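Local coordinates for uncharacterized protein (Leptospira interrogans serogroup Icterohaemorrhagiae serovar copenhageni, PDB 6OE6), which is of unknown function but is probably a lipoprotein, with an all-beta, sandwich-like fold of two packed sheets, at residues L105-L111 and E123-R129. Sequence-based numbering, arbitrary orientation.
Sequences LSPGKYL and EVEFLVR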
loop_
_atom_site.group_PDB
_atom_site.type_symbol
_atom_site.label_atom_id
_atom_site.label_comp_id
_atom_site.label_asym_id
_atom_site.label_seq_id
_atom_site.Cartn_x
_atom_site.Cartn_y
_atom_site.Cartn_z
ATOM N N LEU A 105 -9.789 -2.760 5.136
ATOM C CA LEU A 105 -9.641 -1.316 5.354
ATOM C C LEU A 105 -10.960 -0.598 5.077
ATOM O O LEU A 105 -11.678 -0.943 4.142
ATOM C CB LEU A 105 -8.544 -0.725 4.451
ATOM C CG LEU A 105 -7.113 -1.239 4.719
ATOM C CD1 LEU A 105 -6.152 -0.628 3.669
ATOM C CD2 LEU A 105 -6.619 -0.951 6.146
ATOM N N SER A 106 -11.278 0.393 5.908
ATOM C CA SER A 106 -12.432 1.253 5.651
ATOM C C SER A 106 -12.164 2.107 4.411
ATOM O O SER A 106 -11.007 2.410 4.095
ATOM C CB SER A 106 -12.696 2.170 6.842
ATOM O OG SER A 106 -13.086 1.409 7.974
ATOM N N PRO A 107 -13.209 2.556 3.720
ATOM C CA PRO A 107 -12.989 3.498 2.616
ATOM C C PRO A 107 -12.219 4.715 3.107
ATOM O O PRO A 107 -12.414 5.183 4.231
ATOM C CB PRO A 107 -14.410 3.848 2.171
ATOM C CG PRO A 107 -15.172 2.626 2.491
ATOM C CD PRO A 107 -14.626 2.170 3.822
ATOM N N GLY A 108 -11.288 5.179 2.288
ATOM C CA GLY A 108 -10.519 6.354 2.645
ATOM C C GLY A 108 -9.212 6.425 1.880
ATOM O O GLY A 108 -8.980 5.697 0.923
ATOM N N LYS A 109 -8.369 7.341 2.322
ATOM C CA LYS A 109 -7.087 7.585 1.683
ATOM C C LYS A 109 -5.997 7.133 2.641
ATOM O O LYS A 109 -6.048 7.461 3.830
ATOM C CB LYS A 109 -6.947 9.080 1.340
ATOM C CG LYS A 109 -5.732 9.398 0.460
ATOM C CD LYS A 109 -5.833 10.836 -0.118
ATOM C CE LYS A 109 -5.610 11.896 0.949
ATOM N NZ LYS A 109 -5.649 13.304 0.406
ATOM N N TYR A 110 -5.013 6.396 2.120
ATOM C CA TYR A 110 -3.990 5.747 2.934
ATOM C C TYR A 110 -2.604 6.044 2.401
ATOM O O TYR A 110 -2.413 6.273 1.200
ATOM C CB TYR A 110 -4.164 4.199 2.961
ATOM C CG TYR A 110 -5.461 3.811 3.646
ATOM C CD1 TYR A 110 -5.474 3.585 5.026
ATOM C CD2 TYR A 110 -6.662 3.738 2.932
ATOM C CE1 TYR A 110 -6.640 3.278 5.686
ATOM C CE2 TYR A 110 -7.843 3.410 3.584
ATOM C CZ TYR A 110 -7.808 3.177 4.970
ATOM O OH TYR A 110 -8.956 2.864 5.654
ATOM N N LEU A 111 -1.635 6.010 3.323
ATOM C CA LEU A 111 -0.233 6.272 3.038
ATOM C C LEU A 111 0.562 5.124 3.631
ATOM O O LEU A 111 0.532 4.902 4.852
ATOM C CB LEU A 111 0.219 7.610 3.643
ATOM C CG LEU A 111 1.695 8.000 3.482
ATOM C CD1 LEU A 111 2.029 8.164 1.997
ATOM C CD2 LEU A 111 2.008 9.271 4.281
ATOM N N GLU A 123 7.502 5.737 0.023
ATOM C CA GLU A 123 6.119 5.823 0.468
ATOM C C GLU A 123 5.225 5.920 -0.758
ATOM O O GLU A 123 5.669 6.295 -1.843
ATOM C CB GLU A 123 5.902 7.022 1.405
ATOM C CG GLU A 123 5.977 8.366 0.721
ATOM C CD GLU A 123 6.032 9.509 1.718
ATOM O OE1 GLU A 123 6.966 9.524 2.549
ATOM O OE2 GLU A 123 5.143 10.378 1.677
ATOM N N VAL A 124 3.956 5.581 -0.565
ATOM C CA VAL A 124 2.990 5.504 -1.656
ATOM C C VAL A 124 1.597 5.721 -1.076
ATOM O O VAL A 124 1.295 5.272 0.037
ATOM C CB VAL A 124 3.093 4.148 -2.396
ATOM C CG1 VAL A 124 2.765 2.997 -1.452
ATOM C CG2 VAL A 124 2.185 4.132 -3.645
ATOM N N GLU A 125 0.757 6.437 -1.817
ATOM C CA GLU A 125 -0.639 6.647 -1.450
ATOM C C GLU A 125 -1.577 5.756 -2.266
ATOM O O GLU A 125 -1.329 5.478 -3.443
ATOM C CB GLU A 125 -1.033 8.110 -1.664
ATOM C CG GLU A 125 -0.286 9.083 -0.776
ATOM C CD GLU A 125 -0.633 10.526 -1.099
ATOM O OE1 GLU A 125 -0.213 11.025 -2.170
ATOM O OE2 GLU A 125 -1.336 11.146 -0.285
ATOM N N PHE A 126 -2.691 5.359 -1.647
ATOM C CA PHE A 126 -3.770 4.704 -2.381
ATOM C C PHE A 126 -5.123 5.042 -1.753
ATOM O O PHE A 126 -5.209 5.433 -0.592
ATOM C CB PHE A 126 -3.556 3.176 -2.469
ATOM C CG PHE A 126 -3.532 2.451 -1.140
ATOM C CD1 PHE A 126 -4.721 2.043 -0.548
ATOM C CD2 PHE A 126 -2.319 2.124 -0.498
ATOM C CE1 PHE A 126 -4.708 1.340 0.681
ATOM C CE2 PHE A 126 -2.301 1.394 0.704
ATOM C CZ PHE A 126 -3.499 1.020 1.300
ATOM N N LEU A 127 -6.185 4.944 -2.561
ATOM C CA LEU A 127 -7.558 5.141 -2.102
ATOM C C LEU A 127 -8.245 3.786 -1.965
ATOM O O LEU A 127 -7.981 2.882 -2.765
ATOM C CB LEU A 127 -8.361 5.982 -3.097
ATOM C CG LEU A 127 -7.913 7.410 -3.325
ATOM C CD1 LEU A 127 -8.868 8.070 -4.323
ATOM C CD2 LEU A 127 -7.906 8.146 -2.015
ATOM N N VAL A 128 -9.123 3.659 -0.959
ATOM C CA VAL A 128 -10.067 2.537 -0.827
ATOM C C VAL A 128 -11.470 3.101 -0.990
ATOM O O VAL A 128 -11.843 4.058 -0.300
ATOM C CB VAL A 128 -9.936 1.826 0.530
ATOM C CG1 VAL A 128 -10.973 0.694 0.644
ATOM C CG2 VAL A 128 -8.523 1.279 0.692
ATOM N N ARG A 129 -12.259 2.525 -1.902
ATOM C CA ARG A 129 -13.592 3.047 -2.153
ATOM C C ARG A 129 -14.665 1.986 -1.951
ATOM O O ARG A 129 -14.427 0.793 -2.156
ATOM C CB ARG A 129 -13.701 3.606 -3.566
ATOM C CG ARG A 129 -12.819 4.812 -3.757
ATOM C CD ARG A 129 -13.089 5.464 -5.079
ATOM N NE ARG A 129 -14.433 6.033 -5.171
ATOM C CZ ARG A 129 -15.414 5.528 -5.916
ATOM N NH1 ARG A 129 -15.213 4.430 -6.636
ATOM N NH2 ARG A 129 -16.596 6.128 -5.948
#
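The carbonyl oxygen of Gly108 has two partners: Val128 N sends it a nearly straight hydrogen bond (2.8 Å from Val128 N to Gly108 O), and Leu127 adds a weaker CA-H...O contact, with Leu127 CA 3.4 Å from Gly108 O. Gly108 N returns a bond to Val128 O, and Tyr110 pairs with Phe126 in the same reciprocal way, so strands 108-116 and 119-129 form an antiparallel hairpin. The phi of 159° at Gly108 suits glycine, since a CB there would collide with the carbonyl oxygen of Pro107. Residues 105-110, Leu-x-Pro-Gly-x-Tyr, form a tyrosine corner: Tyr110 CG lies beside its own backbone N (chi1 -65°), which leans the ring back along the chain until Tyr110 OH reaches Ser106 O at 2.6 Å. Leu105 CD1 sits over the centre of the tyrosine ring and also meets the edge of Phe126, 3.9 Å from Phe126 CE1. Tyr110 CB rests on a face of Phe126, 3.6 Å from Phe126 CZ, while the ring planes are nearly parallel (22°) but offset, making the stacking slight. Branched Val128 fills the next place, its CG2 3.7 Å from Tyr110 CE2. On the other face, Leu127 CD2 packs against the aliphatic Lys109 CG at 3.5 Å, and Glu125 OE2 is hydrogen-bonded to Tyr81 OH on strand 81-89. Aromatic and aliphatic groups thus bury one face, where the tyrosine hydroxyl is satisfied by backbone, while the other mixes apolar contacts with charge.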